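Local coordinates for uncharacterized protein VP1736 (Vibrio parahaemolyticus, PDB 3LXQ), which is of unknown function but belongs to the sulfatase family, within the alkaline phosphatase clan of alpha/beta proteins, at residues A[114-117]-A[118-121]; A[183-187]-A[188-192]; A[220-223]-A[224-227]; A[280-283]-A[284-288]. All blocks are in the same frame, centred on the assembly; numbering follows the deposited sequence.

Overall arrangement
The four contacts follow one another along the chain, each a local turn within the sulfatase-family region. Contact 1 closes helix 111-118 ahead of strand 121-127; contact 2 opens helix 189-195 after strand 175-180; contacts 3 and 4 lie on helices 220-234 and 271-289. Contacts 3 and 4, centres about 9 Å apart, touch: Glu221 OE1 lies 2.8 Å from Tyr280 OH, a probable hydrogen bond. Contact 1, its centre about 13 Å from that of contact 4, reaches it through Leu116 CD1, 3.6 Å from Phe286 CD2. Direct touches thus join three helices into one cluster, while contact 2, about 32 Å from contact 1 between centres, lies across the chain's centre from it.

Contact 1 (A[114-117]-A[118-121]); sequences DELM and QEGW
Glu119 runs back across Glu115, the two acidic chains meeting at an oblique angle with their carboxylate planes 39° apart. The touch is modest: Glu119 OE1 lies 3.9 Å from Glu115 CG, while the charged ends keep apart, with Glu115 OE1 and Glu119 OE1 separated by 5.3 Å. Glu119 has CG anti to its own carbonyl carbon (chi1 -68°) and an extended chain beyond, which carries the carboxylate back along the helix instead of onward with the strand. Its OE2 comes within 4.0 Å of Leu116 CD2, and the same oxygen forms a salt bridge with Lys290, so the acid is probably kept charged and held on that flank.

Gln118 turns the other way. A bend at chi2 curls its chain against the backbone, and NE2 makes a weak bond to Asp114 O at 3.2 Å. Here helix 111-118 ends and a short loop leads to strand 121-127, part of the mixed sheet of the alpha/beta fold. Three successive bonds at this end span three residues instead of four, all weak: Gln118 N to Glu115 O, Glu119 N to Leu116 O at 3.0 Å, and Gly120 N to Met117 O at 3.4 Å. The last is nearly straight, with an N-H...O angle of 166°.

Selenomethionine Met117 and Leu116 are buried, facing Leu326 and Ile328 of strand 322-328. Asp114 OD1, at the start of the segment, accepts from Ser103 N and is also hydrogen-bonded to Thr110 OG1.

Contact 2 (A[183-187]-A[188-192]); sequences EANFD and NMKTF
Lys190 lays its aliphatic chain across the amide of Asn185, CD standing 3.4 Å from Asn185 ND2, with CB equally close to that nitrogen. Lys190 starts with CG anti to the backbone N (chi1 -164°) and bends at each later torsion, which brings NZ round to the Ala184 methyl and to Glu183 OE2, the latter a long salt bridge at 3.6 Å.

Behind these side chains the backbone carries the turn into helix 189-195. A type I turn from Glu183 to Phe186 is followed by Asp187 and Asn188, both with positive phi, and three bonds tie the turn to the helix start: Asn188 N to Asn185 O (3.0 Å), Met189 N to Phe186 O (3.1 Å, nearly straight at 173°) and Lys190 N to Ala184 O (2.8 Å). Selenomethionine Met189 brings CE to the edge of the Phe186 ring, near its plane and 4.4 Å from Phe186 CD2.

Glu183 OE2 also accepts Asn185 N at 2.9 Å, from the anti side and tilted 26° out of the carboxylate plane, which pins the acid to the turn. The stronger partner of Lys190 NZ is Glu203 OE2, and the other carboxylate oxygen of Glu203, OE1, lies close to Glu183 OE2. The lysine charge thus probably offsets the repulsion between two neighbouring carboxylates, and would itself be favoured by them.

Contact 3 (A[220-223]-A[224-227]); sequences DEDL and YNKA
Tyr224 swings its ring back beside the Asp220 carbonyl, the ring atom CD2 lying 3.1 Å from Asp220 O in an approach that is neither face-on nor edge-on. Its CG is anti to its carbonyl carbon (chi1 -75°), which directs the ring toward the preceding turn and puts Tyr224 CE2 4.2 Å from Asp220 CB. The same carbonyl is also gripped by the Tyr224 backbone: Tyr224 N to Asp220 O is 2.8 Å, with an N-H...O angle of 151°. The Asp220 oxygen thus has a backbone bond and the tyrosine ring packed beside it.

One residue on, Asn225 N bonds Glu221 O at 2.8 Å, and Asn225 CB stands 3.6 Å from that oxygen. The Glu221 chain runs out fully extended, its CG passing close to the end of the asparagine. Lys226 N to Asp222 O (3.0 Å) and Ala227 N to Leu223 O (2.9 Å) complete the row. All four bonds span four residues, the pattern of the opening turns of an alpha helix, here 220-234, which packs beside helix 271-289 and, through Leu223 and Ala227, on Ile179 of strand 175-180.

Beyond this shell, Asp220 OD1 accepts Ser248 N and Ser249 N while its OD2 is bonded to Ser278 OG, which fixes a buried carboxylate at the helix start, and Asp222 is held by Ser219, Gly211 and Phe212. Tyr224 OH bonds Gln93, and the Glu221 carboxylate turns to Tyr280 on the neighbouring helix.

Contact 4 (A[280-283]-A[284-288]); sequences YALG and TFFDK
Thr284 reaches back to two residues of the preceding turn, its methyl against the Tyr280 ring and its hydroxyl to the Ala281 carbonyl. The turn belongs to helix 271-289, which packs against strands 87-93 and 298-304 of the mixed sheet of the alpha/beta fold and beside helix 220-234. Backbone bonds set the frame: Thr284 N to Tyr280 O, Phe286 N to Leu282 O and Asp287 N to Gly283 O are regular four-residue helical links.

The side-chain hydrogen bond adds to this. Thr284 OG1 occupies the position between its backbone N and carbonyl carbon (chi1 66°) and donates to Ala281 O at 2.6 Å. Phe285 N reaches Ala281 O at 3.2 Å, from the same face of its plane, so one carbonyl accepts two donors.

The aromatic contact is a CH-pi one: Thr284 CG2 lies over one face of the Tyr280 ring, 3.9 Å from its centroid and 23° off the normal, nearest to Tyr280 CZ at 3.7 Å. The tyrosine hydroxyl turns to Glu221.

Apolar packing fills the sheet-facing side. Phe285 and Phe286 are buried, with Phe285 CD2 over the centre of the Phe286 ring, 4.1 Å above its plane. Leu282 and Phe286 run alongside one another in the same direction, with Leu282 CG in the plane of the ring at its edge and Leu282 CD1 3.6 Å from Phe286 CE2.

Contact 1 (A[114-117]-A[118-121])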
ATOM      1  N   ASP A 114       5.280  15.131   8.806  1.00 54.86           N
ATOM      2  CA  ASP A 114       4.433  16.313   8.621  1.00 55.94           C
ATOM      3  C   ASP A 114       5.107  17.367   7.750  1.00 57.80           C
ATOM      4  O   ASP A 114       4.473  17.968   6.879  1.00 57.87           O
ATOM      5  CB  ASP A 114       4.105  16.949   9.974  1.00 57.12           C
ATOM      6  CG  ASP A 114       3.069  16.176  10.757  1.00 56.49           C
ATOM      7  OD1 ASP A 114       2.629  15.084  10.311  1.00 54.89           O
ATOM      8  OD2 ASP A 114       2.683  16.681  11.830  1.00 57.44           O
ATOM      9  N   GLU A 115       6.391  17.594   8.025  1.00 59.15           N
ATOM     10  CA  GLU A 115       7.206  18.561   7.307  1.00 61.13           C
ATOM     11  C   GLU A 115       7.417  18.109   5.866  1.00 60.35           C
ATOM     12  O   GLU A 115       7.252  18.898   4.940  1.00 61.32           O
ATOM     13  CB  GLU A 115       8.552  18.729   8.013  1.00 62.89           C
ATOM     14  CG  GLU A 115       9.367  19.911   7.531  1.00 66.87           C
ATOM     15  CD  GLU A 115       8.792  21.237   7.994  1.00 70.26           C
ATOM     16  OE1 GLU A 115       7.613  21.527   7.682  1.00 69.37           O
ATOM     17  OE2 GLU A 115       9.528  21.996   8.666  1.00 74.22           O
ATOM     18  N   LEU A 116       7.771  16.834   5.694  1.00 58.52           N
ATOM     19  CA  LEU A 116       7.965  16.232   4.373  1.00 58.51           C
ATOM     20  C   LEU A 116       6.680  16.205   3.528  1.00 58.40           C
ATOM     21  O   LEU A 116       6.729  16.186   2.288  1.00 58.81           O
ATOM     22  CB  LEU A 116       8.515  14.817   4.526  1.00 56.78           C
ATOM     23  CG  LEU A 116       9.932  14.682   5.084  1.00 57.87           C
ATOM     24  CD1 LEU A 116      10.123  13.322   5.732  1.00 54.95           C
ATOM     25  CD2 LEU A 116      10.969  14.922   3.987  1.00 59.47           C
HETATM   26  N   MSE A 117       5.538  16.202   4.214  1.00 58.12           N
HETATM   27  CA  MSE A 117       4.216  16.219   3.581  1.00 58.80           C
HETATM   28  C   MSE A 117       4.003  17.482   2.767  1.00 60.62           C
HETATM   29  O   MSE A 117       3.435  17.429   1.681  1.00 61.11           O
HETATM   30  CB  MSE A 117       3.113  16.113   4.633  1.00 58.27           C
HETATM   31  CG  MSE A 117       3.025  14.772   5.333  1.00 59.59           C
HETATM   32 SE   MSE A 117       1.678  13.601   4.565  1.00 68.62          SE
HETATM   33  CE  MSE A 117       2.456  13.239   2.863  1.00 64.75           C
ATOM     34  N   GLN A 118       4.452  18.611   3.312  1.00 59.69           N
ATOM     35  CA  GLN A 118       4.356  19.893   2.634  1.00 61.53           C
ATOM     36  C   GLN A 118       5.244  19.894   1.393  1.00 59.43           C
ATOM     37  O   GLN A 118       4.980  20.619   0.432  1.00 59.23           O
ATOM     38  CB  GLN A 118       4.767  21.048   3.564  1.00 69.08           C
ATOM     39  CG  GLN A 118       4.152  21.043   4.978  1.00 74.16           C
ATOM     40  CD  GLN A 118       2.652  20.748   5.011  1.00 73.37           C
ATOM     41  OE1 GLN A 118       1.895  21.156   4.122  1.00 71.92           O
ATOM     42  NE2 GLN A 118       2.217  20.033   6.050  1.00 74.05           N
ATOM     43  N   GLU A 119       6.285  19.068   1.414  1.00 58.25           N
ATOM     44  CA  GLU A 119       7.272  19.044   0.341  1.00 56.78           C
ATOM     45  C   GLU A 119       6.878  18.169  -0.849  1.00 51.28           C
ATOM     46  O   GLU A 119       7.621  18.100  -1.826  1.00 50.24           O
ATOM     47  CB  GLU A 119       8.648  18.638   0.891  1.00 60.27           C
ATOM     48  CG  GLU A 119       9.266  19.691   1.814  1.00 67.11           C
ATOM     49  CD  GLU A 119      10.445  19.178   2.621  1.00 72.79           C
ATOM     50  OE1 GLU A 119      10.563  19.565   3.802  1.00 78.51           O
ATOM     51  OE2 GLU A 119      11.254  18.397   2.078  1.00 71.56           O
ATOM     52  N   GLY A 120       5.714  17.517  -0.788  1.00 47.75           N
ATOM     53  CA  GLY A 120       5.313  16.636  -1.887  1.00 43.67           C
ATOM     54  C   GLY A 120       3.837  16.379  -2.144  1.00 41.04           C
ATOM     55  O   GLY A 120       2.959  17.161  -1.755  1.00 42.19           O
ATOM     56  N   TRP A 121       3.580  15.262  -2.814  1.00 38.47           N
ATOM     57  CA  TRP A 121       2.231  14.818  -3.158  1.00 36.62           C
ATOM     58  C   TRP A 121       1.631  14.017  -1.986  1.00 36.47           C
ATOM     59  O   TRP A 121       1.937  12.838  -1.789  1.00 36.45           O
ATOM     60  CB  TRP A 121       2.297  14.016  -4.458  1.00 35.45           C
ATOM     61  CG  TRP A 121       0.970  13.614  -5.083  1.00 34.66           C
ATOM     62  CD1 TRP A 121      -0.292  13.926  -4.648  1.00 34.27           C
ATOM     63  CD2 TRP A 121       0.799  12.856  -6.286  1.00 35.12           C
ATOM     64  NE1 TRP A 121      -1.231  13.390  -5.495  1.00 34.37           N
ATOM     65  CE2 TRP A 121      -0.589  12.734  -6.510  1.00 35.13           C
ATOM     66  CE3 TRP A 121       1.684  12.260  -7.188  1.00 36.25           C
ATOM     67  CZ2 TRP A 121      -1.110  12.028  -7.587  1.00 36.58           C
ATOM     68  CZ3 TRP A 121       1.163  11.572  -8.273  1.00 37.72           C
ATOM     69  CH2 TRP A 121      -0.222  11.458  -8.460  1.00 38.05           C
TER

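Contact 2 (A[183-187]-A[188-192])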
ATOM      1  N   GLU A 183      13.523 -10.990  10.338  1.00 45.38           N
ATOM      2  CA  GLU A 183      13.650 -12.210   9.552  1.00 46.91           C
ATOM      3  C   GLU A 183      12.630 -12.210   8.418  1.00 45.53           C
ATOM      4  O   GLU A 183      11.420 -12.145   8.658  1.00 43.44           O
ATOM      5  CB  GLU A 183      13.481 -13.454  10.443  1.00 47.96           C
ATOM      6  CG  GLU A 183      13.133 -14.766   9.705  1.00 50.30           C
ATOM      7  CD  GLU A 183      14.240 -15.257   8.762  1.00 54.80           C
ATOM      8  OE1 GLU A 183      15.160 -15.974   9.229  1.00 55.60           O
ATOM      9  OE2 GLU A 183      14.164 -14.946   7.545  1.00 55.85           O
ATOM     10  N   ALA A 184      13.133 -12.308   7.188  1.00 46.44           N
ATOM     11  CA  ALA A 184      12.303 -12.182   5.985  1.00 45.65           C
ATOM     12  C   ALA A 184      11.345 -13.354   5.714  1.00 45.02           C
ATOM     13  O   ALA A 184      10.398 -13.205   4.947  1.00 44.03           O
ATOM     14  CB  ALA A 184      13.178 -11.898   4.764  1.00 46.93           C
ATOM     15  N   ASN A 185      11.592 -14.508   6.332  1.00 45.80           N
ATOM     16  CA  ASN A 185      10.682 -15.657   6.228  1.00 45.42           C
ATOM     17  C   ASN A 185       9.371 -15.404   6.961  1.00 43.09           C
ATOM     18  O   ASN A 185       8.372 -16.090   6.726  1.00 42.11           O
ATOM     19  CB  ASN A 185      11.331 -16.929   6.802  1.00 47.41           C
ATOM     20  CG  ASN A 185      12.242 -17.655   5.799  1.00 50.46           C
ATOM     21  OD1 ASN A 185      13.088 -18.458   6.194  1.00 52.43           O
ATOM     22  ND2 ASN A 185      12.061 -17.386   4.508  1.00 51.06           N
ATOM     23  N   PHE A 186       9.395 -14.428   7.866  1.00 42.34           N
ATOM     24  CA  PHE A 186       8.229 -14.052   8.659  1.00 41.14           C
ATOM     25  C   PHE A 186       7.056 -13.661   7.748  1.00 39.48           C
ATOM     26  O   PHE A 186       7.258 -13.035   6.702  1.00 38.82           O
ATOM     27  CB  PHE A 186       8.601 -12.902   9.604  1.00 41.38           C
ATOM     28  CG  PHE A 186       7.444 -12.367  10.399  1.00 40.85           C
ATOM     29  CD1 PHE A 186       6.885 -13.115  11.432  1.00 42.39           C
ATOM     30  CD2 PHE A 186       6.908 -11.112  10.110  1.00 40.59           C
ATOM     31  CE1 PHE A 186       5.798 -12.620  12.168  1.00 42.33           C
ATOM     32  CE2 PHE A 186       5.826 -10.609  10.839  1.00 38.96           C
ATOM     33  CZ  PHE A 186       5.273 -11.360  11.864  1.00 39.37           C
ATOM     34  N   ASP A 187       5.841 -14.054   8.125  1.00 38.56           N
ATOM     35  CA  ASP A 187       4.647 -13.849   7.284  1.00 37.36           C
ATOM     36  C   ASP A 187       4.825 -14.353   5.841  1.00 38.03           C
ATOM     37  O   ASP A 187       4.161 -13.866   4.919  1.00 37.20           O
ATOM     38  CB  ASP A 187       4.239 -12.368   7.253  1.00 36.33           C
ATOM     39  CG  ASP A 187       3.280 -11.983   8.374  1.00 36.03           C
ATOM     40  OD1 ASP A 187       2.667 -12.870   9.018  1.00 36.51           O
ATOM     41  OD2 ASP A 187       3.132 -10.766   8.606  1.00 36.58           O
ATOM     42  N   ASN A 188       5.734 -15.303   5.637  1.00 39.35           N
ATOM     43  CA  ASN A 188       5.937 -15.911   4.315  1.00 40.47           C
ATOM     44  C   ASN A 188       6.470 -14.933   3.236  1.00 40.73           C
ATOM     45  O   ASN A 188       6.426 -15.226   2.038  1.00 41.22           O
ATOM     46  CB  ASN A 188       4.621 -16.573   3.860  1.00 39.72           C
ATOM     47  CG  ASN A 188       4.821 -17.588   2.758  1.00 41.86           C
ATOM     48  OD1 ASN A 188       4.064 -17.617   1.789  1.00 41.72           O
ATOM     49  ND2 ASN A 188       5.854 -18.417   2.891  1.00 41.66           N
HETATM   50  N   MSE A 189       6.982 -13.781   3.662  1.00 40.67           N
HETATM   51  CA  MSE A 189       7.385 -12.732   2.721  1.00 41.28           C
HETATM   52  C   MSE A 189       8.493 -13.179   1.769  1.00 42.86           C
HETATM   53  O   MSE A 189       8.331 -13.089   0.550  1.00 43.66           O
HETATM   54  CB  MSE A 189       7.784 -11.458   3.456  1.00 40.90           C
HETATM   55  CG  MSE A 189       6.630 -10.819   4.200  1.00 41.23           C
HETATM   56 SE   MSE A 189       7.169  -9.235   5.190  1.00 47.23          SE
HETATM   57  CE  MSE A 189       8.638 -10.017   6.242  1.00 45.08           C
ATOM     58  N   LYS A 190       9.595 -13.686   2.322  1.00 43.93           N
ATOM     59  CA  LYS A 190      10.754 -14.078   1.515  1.00 45.57           C
ATOM     60  C   LYS A 190      10.375 -15.023   0.382  1.00 45.53           C
ATOM     61  O   LYS A 190      10.839 -14.865  -0.740  1.00 46.37           O
ATOM     62  CB  LYS A 190      11.838 -14.735   2.379  1.00 47.18           C
ATOM     63  CG  LYS A 190      13.186 -14.814   1.683  1.00 51.00           C
ATOM     64  CD  LYS A 190      13.933 -16.067   2.021  1.00 55.33           C
ATOM     65  CE  LYS A 190      15.266 -15.733   2.650  1.00 59.01           C
ATOM     66  NZ  LYS A 190      15.050 -15.220   4.039  1.00 59.29           N
ATOM     67  N   THR A 191       9.546 -16.012   0.698  1.00 44.50           N
ATOM     68  CA  THR A 191       9.105 -17.012  -0.268  1.00 44.99           C
ATOM     69  C   THR A 191       8.226 -16.387  -1.345  1.00 43.56           C
ATOM     70  O   THR A 191       8.422 -16.626  -2.532  1.00 44.49           O
ATOM     71  CB  THR A 191       8.381 -18.193   0.438  1.00 44.67           C
ATOM     72  OG1 THR A 191       9.297 -18.829   1.339  1.00 47.08           O
ATOM     73  CG2 THR A 191       7.881 -19.233  -0.566  1.00 45.33           C
ATOM     74  N   PHE A 192       7.266 -15.568  -0.934  1.00 41.64           N
ATOM     75  CA  PHE A 192       6.451 -14.847  -1.903  1.00 40.54           C
ATOM     76  C   PHE A 192       7.275 -13.891  -2.763  1.00 41.20           C
ATOM     77  O   PHE A 192       7.007 -13.758  -3.954  1.00 41.81           O
ATOM     78  CB  PHE A 192       5.336 -14.076  -1.212  1.00 38.52           C
ATOM     79  CG  PHE A 192       4.451 -13.305  -2.159  1.00 38.54           C
ATOM     80  CD1 PHE A 192       3.461 -13.951  -2.892  1.00 36.44           C
ATOM     81  CD2 PHE A 192       4.594 -11.926  -2.301  1.00 37.78           C
ATOM     82  CE1 PHE A 192       2.619 -13.238  -3.743  1.00 36.39           C
ATOM     83  CE2 PHE A 192       3.745 -11.209  -3.149  1.00 36.50           C
ATOM     84  CZ  PHE A 192       2.763 -11.868  -3.877  1.00 34.62           C
TER

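Contact 3 (A[220-223]-A[224-227])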
ATOM      1  N   ASP A 220      14.481   1.011  13.178  1.00 41.24           N
ATOM      2  CA  ASP A 220      14.187   1.615  11.886  1.00 41.18           C
ATOM      3  C   ASP A 220      15.306   2.552  11.408  1.00 42.64           C
ATOM      4  O   ASP A 220      15.536   2.645  10.213  1.00 43.13           O
ATOM      5  CB  ASP A 220      12.819   2.303  11.898  1.00 40.00           C
ATOM      6  CG  ASP A 220      11.662   1.314  12.061  1.00 39.22           C
ATOM      7  OD1 ASP A 220      11.835   0.106  11.743  1.00 38.09           O
ATOM      8  OD2 ASP A 220      10.574   1.749  12.521  1.00 39.59           O
ATOM      9  N   GLU A 221      16.029   3.205  12.321  1.00 44.42           N
ATOM     10  CA  GLU A 221      17.211   3.997  11.899  1.00 45.99           C
ATOM     11  C   GLU A 221      18.276   3.115  11.233  1.00 46.76           C
ATOM     12  O   GLU A 221      18.813   3.489  10.200  1.00 47.41           O
ATOM     13  CB  GLU A 221      17.811   4.864  13.026  1.00 47.55           C
ATOM     14  CG  GLU A 221      19.061   5.661  12.590  1.00 50.09           C
ATOM     15  CD  GLU A 221      19.489   6.775  13.554  1.00 52.92           C
ATOM     16  OE1 GLU A 221      19.119   6.746  14.745  1.00 55.14           O
ATOM     17  OE2 GLU A 221      20.218   7.686  13.118  1.00 51.38           O
ATOM     18  N   ASP A 222      18.550   1.935  11.801  1.00 47.24           N
ATOM     19  CA  ASP A 222      19.485   0.982  11.178  1.00 48.08           C
ATOM     20  C   ASP A 222      18.969   0.492   9.831  1.00 46.32           C
ATOM     21  O   ASP A 222      19.733   0.365   8.870  1.00 46.75           O
ATOM     22  CB  ASP A 222      19.803  -0.201  12.106  1.00 49.81           C
ATOM     23  CG  ASP A 222      20.482   0.236  13.400  1.00 52.60           C
ATOM     24  OD1 ASP A 222      21.548   0.902  13.346  1.00 55.44           O
ATOM     25  OD2 ASP A 222      19.927  -0.081  14.472  1.00 53.24           O
ATOM     26  N   LEU A 223      17.665   0.225   9.762  1.00 44.10           N
ATOM     27  CA  LEU A 223      17.010  -0.125   8.499  1.00 42.82           C
ATOM     28  C   LEU A 223      17.252   0.948   7.440  1.00 42.60           C
ATOM     29  O   LEU A 223      17.619   0.647   6.305  1.00 42.06           O
ATOM     30  CB  LEU A 223      15.501  -0.276   8.699  1.00 41.30           C
ATOM     31  CG  LEU A 223      14.637  -0.556   7.462  1.00 40.37           C
ATOM     32  CD1 LEU A 223      14.818  -1.980   6.954  1.00 39.84           C
ATOM     33  CD2 LEU A 223      13.181  -0.292   7.798  1.00 39.50           C
ATOM     34  N   TYR A 224      17.045   2.192   7.853  1.00 42.64           N
ATOM     35  CA  TYR A 224      17.134   3.342   6.976  1.00 43.61           C
ATOM     36  C   TYR A 224      18.573   3.718   6.610  1.00 45.84           C
ATOM     37  O   TYR A 224      18.802   4.272   5.534  1.00 47.00           O
ATOM     38  CB  TYR A 224      16.404   4.535   7.601  1.00 42.86           C
ATOM     39  CG  TYR A 224      14.880   4.493   7.546  1.00 41.22           C
ATOM     40  CD1 TYR A 224      14.195   4.083   6.392  1.00 40.48           C
ATOM     41  CD2 TYR A 224      14.123   4.922   8.634  1.00 40.75           C
ATOM     42  CE1 TYR A 224      12.789   4.082   6.345  1.00 38.79           C
ATOM     43  CE2 TYR A 224      12.728   4.925   8.598  1.00 38.40           C
ATOM     44  CZ  TYR A 224      12.070   4.509   7.462  1.00 38.38           C
ATOM     45  OH  TYR A 224      10.697   4.533   7.468  1.00 36.31           O
ATOM     46  N   ASN A 225      19.537   3.435   7.492  1.00 47.83           N
ATOM     47  CA  ASN A 225      20.962   3.591   7.132  1.00 50.16           C
ATOM     48  C   ASN A 225      21.318   2.558   6.061  1.00 50.35           C
ATOM     49  O   ASN A 225      22.041   2.853   5.111  1.00 50.76           O
ATOM     50  CB  ASN A 225      21.900   3.419   8.337  1.00 52.19           C
ATOM     51  CG  ASN A 225      21.683   4.466   9.439  1.00 54.03           C
ATOM     52  OD1 ASN A 225      21.815   4.154  10.625  1.00 56.51           O
ATOM     53  ND2 ASN A 225      21.378   5.700   9.056  1.00 53.85           N
ATOM     54  N   LYS A 226      20.778   1.348   6.225  1.00 49.24           N
ATOM     55  CA  LYS A 226      21.013   0.240   5.305  1.00 49.78           C
ATOM     56  C   LYS A 226      20.432   0.539   3.941  1.00 49.19           C
ATOM     57  O   LYS A 226      21.006   0.166   2.916  1.00 50.58           O
ATOM     58  CB  LYS A 226      20.374  -1.050   5.839  1.00 48.87           C
ATOM     59  CG  LYS A 226      20.775  -2.315   5.076  1.00 50.33           C
ATOM     60  CD  LYS A 226      22.304  -2.461   5.097  1.00 53.84           C
ATOM     61  CE  LYS A 226      22.780  -3.880   4.829  1.00 55.68           C
ATOM     62  NZ  LYS A 226      24.274  -3.889   4.628  1.00 55.57           N
ATOM     63  N   ALA A 227      19.269   1.187   3.942  1.00 47.37           N
ATOM     64  CA  ALA A 227      18.592   1.554   2.715  1.00 46.42           C
ATOM     65  C   ALA A 227      19.488   2.523   1.957  1.00 47.59           C
ATOM     66  O   ALA A 227      19.963   2.210   0.857  1.00 48.43           O
ATOM     67  CB  ALA A 227      17.244   2.169   3.027  1.00 44.68           C
TER

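Contact 4 (A[280-283]-A[284-288])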
ATOM      1  N   TYR A 280      11.224   9.854  13.671  1.00 51.23           N
ATOM      2  CA  TYR A 280      12.589  10.351  13.787  1.00 52.56           C
ATOM      3  C   TYR A 280      13.491   9.561  12.851  1.00 51.76           C
ATOM      4  O   TYR A 280      14.361  10.124  12.200  1.00 52.30           O
ATOM      5  CB  TYR A 280      13.105  10.252  15.237  1.00 54.15           C
ATOM      6  CG  TYR A 280      14.602  10.042  15.325  1.00 56.52           C
ATOM      7  CD1 TYR A 280      15.482  11.129  15.403  1.00 59.61           C
ATOM      8  CD2 TYR A 280      15.144   8.754  15.301  1.00 57.62           C
ATOM      9  CE1 TYR A 280      16.865  10.930  15.468  1.00 61.61           C
ATOM     10  CE2 TYR A 280      16.516   8.549  15.361  1.00 59.91           C
ATOM     11  CZ  TYR A 280      17.367   9.633  15.444  1.00 61.73           C
ATOM     12  OH  TYR A 280      18.721   9.406  15.505  1.00 65.42           O
ATOM     13  N   ALA A 281      13.276   8.251  12.801  1.00 50.92           N
ATOM     14  CA  ALA A 281      14.089   7.362  11.993  1.00 50.94           C
ATOM     15  C   ALA A 281      13.917   7.652  10.503  1.00 50.38           C
ATOM     16  O   ALA A 281      14.895   7.598   9.751  1.00 51.11           O
ATOM     17  CB  ALA A 281      13.759   5.907  12.311  1.00 51.04           C
ATOM     18  N   LEU A 282      12.684   7.974  10.088  1.00 48.93           N
ATOM     19  CA  LEU A 282      12.388   8.330   8.695  1.00 48.38           C
ATOM     20  C   LEU A 282      13.065   9.639   8.311  1.00 49.30           C
ATOM     21  O   LEU A 282      13.625   9.752   7.213  1.00 48.87           O
ATOM     22  CB  LEU A 282      10.874   8.418   8.447  1.00 47.73           C
ATOM     23  CG  LEU A 282      10.377   8.804   7.049  1.00 46.87           C
ATOM     24  CD1 LEU A 282      10.836   7.814   5.983  1.00 45.04           C
ATOM     25  CD2 LEU A 282       8.864   8.941   7.032  1.00 46.34           C
ATOM     26  N   GLY A 283      13.013  10.607   9.233  1.00 50.56           N
ATOM     27  CA  GLY A 283      13.639  11.927   9.064  1.00 51.78           C
ATOM     28  C   GLY A 283      15.130  11.815   8.814  1.00 52.57           C
ATOM     29  O   GLY A 283      15.674  12.520   7.957  1.00 53.24           O
ATOM     30  N   THR A 284      15.784  10.918   9.554  1.00 52.85           N
ATOM     31  CA  THR A 284      17.206  10.616   9.349  1.00 54.13           C
ATOM     32  C   THR A 284      17.478   9.987   7.982  1.00 53.10           C
ATOM     33  O   THR A 284      18.536  10.217   7.408  1.00 54.35           O
ATOM     34  CB  THR A 284      17.828   9.716  10.469  1.00 55.28           C
ATOM     35  OG1 THR A 284      17.230   8.416  10.446  1.00 54.69           O
ATOM     36  CG2 THR A 284      17.656  10.341  11.848  1.00 56.75           C
ATOM     37  N   PHE A 285      16.532   9.208   7.459  1.00 51.51           N
ATOM     38  CA  PHE A 285      16.654   8.693   6.091  1.00 50.67           C
ATOM     39  C   PHE A 285      16.600   9.819   5.066  1.00 51.06           C
ATOM     40  O   PHE A 285      17.446   9.873   4.171  1.00 52.35           O
ATOM     41  CB  PHE A 285      15.575   7.666   5.740  1.00 49.53           C
ATOM     42  CG  PHE A 285      15.635   7.209   4.305  1.00 47.66           C
ATOM     43  CD1 PHE A 285      16.510   6.202   3.922  1.00 47.40           C
ATOM     44  CD2 PHE A 285      14.856   7.823   3.329  1.00 46.80           C
ATOM     45  CE1 PHE A 285      16.583   5.789   2.595  1.00 47.03           C
ATOM     46  CE2 PHE A 285      14.934   7.427   1.993  1.00 45.76           C
ATOM     47  CZ  PHE A 285      15.790   6.409   1.625  1.00 45.85           C
ATOM     48  N   PHE A 286      15.606  10.699   5.188  1.00 50.45           N
ATOM     49  CA  PHE A 286      15.428  11.788   4.211  1.00 51.12           C
ATOM     50  C   PHE A 286      16.502  12.879   4.281  1.00 52.66           C
ATOM     51  O   PHE A 286      16.803  13.518   3.261  1.00 53.51           O
ATOM     52  CB  PHE A 286      14.014  12.387   4.263  1.00 50.57           C
ATOM     53  CG  PHE A 286      13.008  11.629   3.430  1.00 50.16           C
ATOM     54  CD1 PHE A 286      13.024  11.722   2.038  1.00 49.29           C
ATOM     55  CD2 PHE A 286      12.056  10.802   4.032  1.00 49.11           C
ATOM     56  CE1 PHE A 286      12.112  11.015   1.262  1.00 49.62           C
ATOM     57  CE2 PHE A 286      11.130  10.090   3.257  1.00 47.95           C
ATOM     58  CZ  PHE A 286      11.162  10.190   1.875  1.00 48.31           C
ATOM     59  N   ASP A 287      17.079  13.086   5.468  1.00 53.33           N
ATOM     60  CA  ASP A 287      18.188  14.032   5.625  1.00 55.12           C
ATOM     61  C   ASP A 287      19.387  13.562   4.814  1.00 55.47           C
ATOM     62  O   ASP A 287      20.133  14.365   4.238  1.00 56.59           O
ATOM     63  CB  ASP A 287      18.596  14.169   7.098  1.00 56.66           C
ATOM     64  CG  ASP A 287      17.544  14.879   7.941  1.00 57.76           C
ATOM     65  OD1 ASP A 287      16.757  15.695   7.400  1.00 55.87           O
ATOM     66  OD2 ASP A 287      17.511  14.603   9.163  1.00 60.01           O
ATOM     67  N   LYS A 288      19.564  12.247   4.796  1.00 54.30           N
ATOM     68  CA  LYS A 288      20.612  11.602   4.036  1.00 54.76           C
ATOM     69  C   LYS A 288      20.218  11.541   2.575  1.00 53.55           C
ATOM     70  O   LYS A 288      21.025  11.844   1.700  1.00 54.28           O
ATOM     71  CB  LYS A 288      20.878  10.196   4.589  1.00 55.20           C
ATOM     72  CG  LYS A 288      21.251  10.189   6.075  1.00 56.33           C
ATOM     73  CD  LYS A 288      22.260   9.106   6.428  1.00 59.66           C
ATOM     74  CE  LYS A 288      21.670   7.703   6.355  1.00 56.27           C
ATOM     75  NZ  LYS A 288      22.743   6.666   6.382  1.00 57.78           N
TER